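Local coordinates for protein Rd1NTF2_04 (Synthetic construct, PDB 6W3G) that is a de novo designed NTF2-like protein, probably made to explore how pocket shape can be varied within this fold, at residues 78-83 and 101-106. Sequence-based numbering, arbitrary orientation. Where two conformers were deposited one is given.
Sequences GDRISI and VMVAVD
Ile81 and Ala104, and likewise Ile83 and Met102, are hydrogen-bonded pairs of an antiparallel hairpin whose strand segments 80-83 and 101-106 have axes that come within 4.7 Å, with N-to-C directions 156° apart. Ile81 N reaches Ala104 O at 2.8 Å and Ala104 N returns to Ile81 O at 2.9 Å, the latter nearly straight at 177°; Ile83 and Met102 exchange a second such pair, and Asp106 N donates to Asp79 O. Between these bonds, CA-H groups of Ser82, Val103 and Val105 lean on the same carbonyls.

One face is apolar. Ile83 CD1 meets Met102 CE at 4.1 Å, the two chains side by side; in the conformer given, a bend at chi3 (72°) brings CE there. Beside them Ile81 and Ala104 bring CB to CB at 4.2 Å; the single methyl of Ala104 lets Phe14 of helix 11-24 come close, while the branched isoleucines suit the extended backbone. Arg80, Ser82, Val103 and Val105 use the other, more exposed face. Arg80, extended from CG to NE, runs diagonally over to Val103, whose CG2 meets the guanidinium obliquely, 3.5 Å from NH2, while the exposed arginine charge stays near solvent. At the hairpin's open end, a water donates to both Asp79 OD2 and Asp106 O, while Asp106 OD2 accepts from Gly109 N, polar links suited to a strand terminus.

Strands 66-77 and 111-118 flank the hairpin, extending the sheet through Ser82 with Thr75 and Val103 with Met115. Helix 11-24 packs on the apolar face, with Phe14 also against Ile83 and Phe18 against Met102, joining the helix to the curved sheet of the NTF2-like fold.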
ATOM      1  N   GLY A  78      -1.165   0.677  20.562  1.00 25.88           N
ATOM      2  CA  GLY A  78      -2.042   1.821  20.726  1.00 30.57           C
ATOM      3  C   GLY A  78      -2.844   2.058  19.461  1.00 29.25           C
ATOM      4  O   GLY A  78      -3.482   1.145  18.924  1.00 31.30           O
ATOM      5  N   ASP A  79      -2.790   3.286  18.950  1.00 25.32           N
ATOM      6  CA  ASP A  79      -3.499   3.640  17.730  1.00 23.61           C
ATOM      7  C   ASP A  79      -2.633   3.492  16.479  1.00 23.29           C
ATOM      8  O   ASP A  79      -3.049   3.905  15.395  1.00 26.92           O
ATOM      9  CB  ASP A  79      -4.059   5.063  17.841  1.00 27.26           C
ATOM     10  CG  ASP A  79      -2.984   6.117  18.028  1.00 30.74           C
ATOM     11  OD1 ASP A  79      -1.805   5.752  18.172  1.00 30.50           O
ATOM     12  OD2 ASP A  79      -3.329   7.322  18.036  1.00 33.69           O
ATOM     13  N   ARG A  80      -1.449   2.904  16.600  1.00 21.47           N
ATOM     14  CA  ARG A  80      -0.526   2.760  15.477  1.00 21.41           C
ATOM     15  C   ARG A  80      -0.623   1.343  14.919  1.00 19.45           C
ATOM     16  O   ARG A  80      -0.450   0.374  15.657  1.00 24.01           O
ATOM     17  CB  ARG A  80       0.916   3.041  15.911  1.00 23.86           C
ATOM     18  CG  ARG A  80       1.927   3.042  14.757  1.00 25.88           C
ATOM     19  CD  ARG A  80       3.324   3.381  15.259  1.00 27.42           C
ATOM     20  NE  ARG A  80       4.348   3.409  14.200  1.00 31.49           N
ATOM     21  CZ  ARG A  80       5.088   2.370  13.824  1.00 35.00           C
ATOM     22  NH1 ARG A  80       4.929   1.177  14.387  1.00 38.12           N
ATOM     23  NH2 ARG A  80       6.000   2.523  12.881  1.00 35.23           N
ATOM     24  N   ILE A  81      -0.861   1.235  13.616  1.00 19.11           N
ATOM     25  CA  ILE A  81      -0.870  -0.037  12.909  1.00 18.98           C
ATOM     26  C   ILE A  81       0.321  -0.044  11.968  1.00 20.13           C
ATOM     27  O   ILE A  81       0.444   0.831  11.099  1.00 20.55           O
ATOM     28  CB  ILE A  81      -2.165  -0.239  12.111  1.00 19.93           C
ATOM     29  CG1 ILE A  81      -3.388  -0.169  13.013  1.00 24.89           C
ATOM     30  CG2 ILE A  81      -2.098  -1.548  11.346  1.00 23.61           C
ATOM     31  CD1 ILE A  81      -4.682  -0.071  12.249  1.00 31.33           C
ATOM     32  N   SER A  82       1.198  -1.027  12.118  1.00 17.78           N
ATOM     33  CA  SER A  82       2.350  -1.148  11.237  1.00 21.01           C
ATOM     34  C   SER A  82       2.197  -2.422  10.429  1.00 17.90           C
ATOM     35  O   SER A  82       1.927  -3.484  10.999  1.00 17.87           O
ATOM     36  CB  SER A  82       3.659  -1.186  12.026  1.00 33.34           C
ATOM     37  OG  SER A  82       4.753  -1.333  11.133  1.00 37.41           O
ATOM     38  N   ILE A  83       2.337  -2.311   9.113  1.00 17.68           N
ATOM     39  CA  ILE A  83       2.211  -3.459   8.220  1.00 21.15           C
ATOM     40  C   ILE A  83       3.455  -3.531   7.355  1.00 20.93           C
ATOM     41  O   ILE A  83       3.824  -2.546   6.712  1.00 21.08           O
ATOM     42  CB  ILE A  83       0.947  -3.370   7.348  1.00 20.62           C
ATOM     43  CG1 ILE A  83      -0.282  -3.412   8.241  1.00 23.55           C
ATOM     44  CG2 ILE A  83       0.935  -4.520   6.319  1.00 23.98           C
ATOM     45  CD1 ILE A  83      -1.595  -3.232   7.523  1.00 27.65           C
ATOM     46  N   VAL A 101       6.991  -0.923   4.056  1.00 17.09           N
ATOM     47  CA  VAL A 101       6.532  -0.732   5.415  1.00 18.08           C
ATOM     48  C   VAL A 101       5.467   0.347   5.380  1.00 18.73           C
ATOM     49  O   VAL A 101       5.659   1.399   4.757  1.00 20.49           O
ATOM     50  CB  VAL A 101       7.682  -0.341   6.360  1.00 22.62           C
ATOM     51  CG1 VAL A 101       7.145  -0.137   7.760  1.00 28.07           C
ATOM     52  CG2 VAL A 101       8.754  -1.432   6.369  1.00 23.55           C
ATOM     53  N   MET A 102       4.361   0.105   6.059  0.53 19.40           N
ATOM     54  CA  MET A 102       3.227   1.016   6.044  0.53 18.44           C
ATOM     55  C   MET A 102       2.806   1.341   7.462  0.53 18.09           C
ATOM     56  O   MET A 102       2.643   0.438   8.290  0.53 17.43           O
ATOM     57  CB  MET A 102       2.064   0.395   5.282  0.53 22.99           C
ATOM     58  CG  MET A 102       1.086   1.398   4.760  0.53 28.48           C
ATOM     59  SD  MET A 102       0.069   0.601   3.523  0.53 30.12           S
ATOM     60  CE  MET A 102      -0.932  -0.438   4.579  0.53 32.16           C
ATOM     61  N   VAL A 103       2.616   2.632   7.731  1.00 17.67           N
ATOM     62  CA  VAL A 103       2.140   3.109   9.021  1.00 17.64           C
ATOM     63  C   VAL A 103       0.749   3.666   8.801  1.00 18.86           C
ATOM     64  O   VAL A 103       0.550   4.524   7.925  1.00 20.11           O
ATOM     65  CB  VAL A 103       3.079   4.154   9.630  1.00 23.02           C
ATOM     66  CG1 VAL A 103       2.461   4.716  10.917  1.00 24.49           C
ATOM     67  CG2 VAL A 103       4.417   3.486   9.903  1.00 28.18           C
ATOM     68  N   ALA A 104      -0.204   3.132   9.545  1.00 20.86           N
ATOM     69  CA  ALA A 104      -1.570   3.622   9.573  1.00 19.95           C
ATOM     70  C   ALA A 104      -1.929   3.978  11.007  1.00 19.76           C
ATOM     71  O   ALA A 104      -1.389   3.417  11.975  1.00 21.16           O
ATOM     72  CB  ALA A 104      -2.542   2.575   9.007  1.00 21.36           C
ATOM     73  N   VAL A 105      -2.843   4.928  11.150  0.54 22.27           N
ATOM     74  CA  VAL A 105      -3.277   5.409  12.452  0.54 26.47           C
ATOM     75  C   VAL A 105      -4.772   5.139  12.577  0.54 26.38           C
ATOM     76  O   VAL A 105      -5.538   5.430  11.653  0.54 29.99           O
ATOM     77  CB  VAL A 105      -2.963   6.905  12.632  0.54 26.30           C
ATOM     78  CG1 VAL A 105      -3.835   7.744  11.727  0.54 29.38           C
ATOM     79  CG2 VAL A 105      -3.160   7.305  14.086  0.54 28.44           C
ATOM     80  N   ASP A 106      -5.174   4.570  13.710  1.00 26.81           N
ATOM     81  CA  ASP A 106      -6.575   4.260  13.979  1.00 29.82           C
ATOM     82  C   ASP A 106      -7.167   5.419  14.767  1.00 33.36           C
ATOM     83  O   ASP A 106      -6.772   5.659  15.911  1.00 38.74           O
ATOM     84  CB  ASP A 106      -6.701   2.951  14.752  1.00 41.90           C
ATOM     85  CG  ASP A 106      -8.146   2.549  14.986  1.00 56.88           C
ATOM     86  OD1 ASP A 106      -8.822   2.166  14.008  1.00 60.04           O
ATOM     87  OD2 ASP A 106      -8.603   2.614  16.147  1.00 62.91           O
TER
HETATM   88  O   HOH W   1      -5.855   8.145  16.825  1.00 46.87           O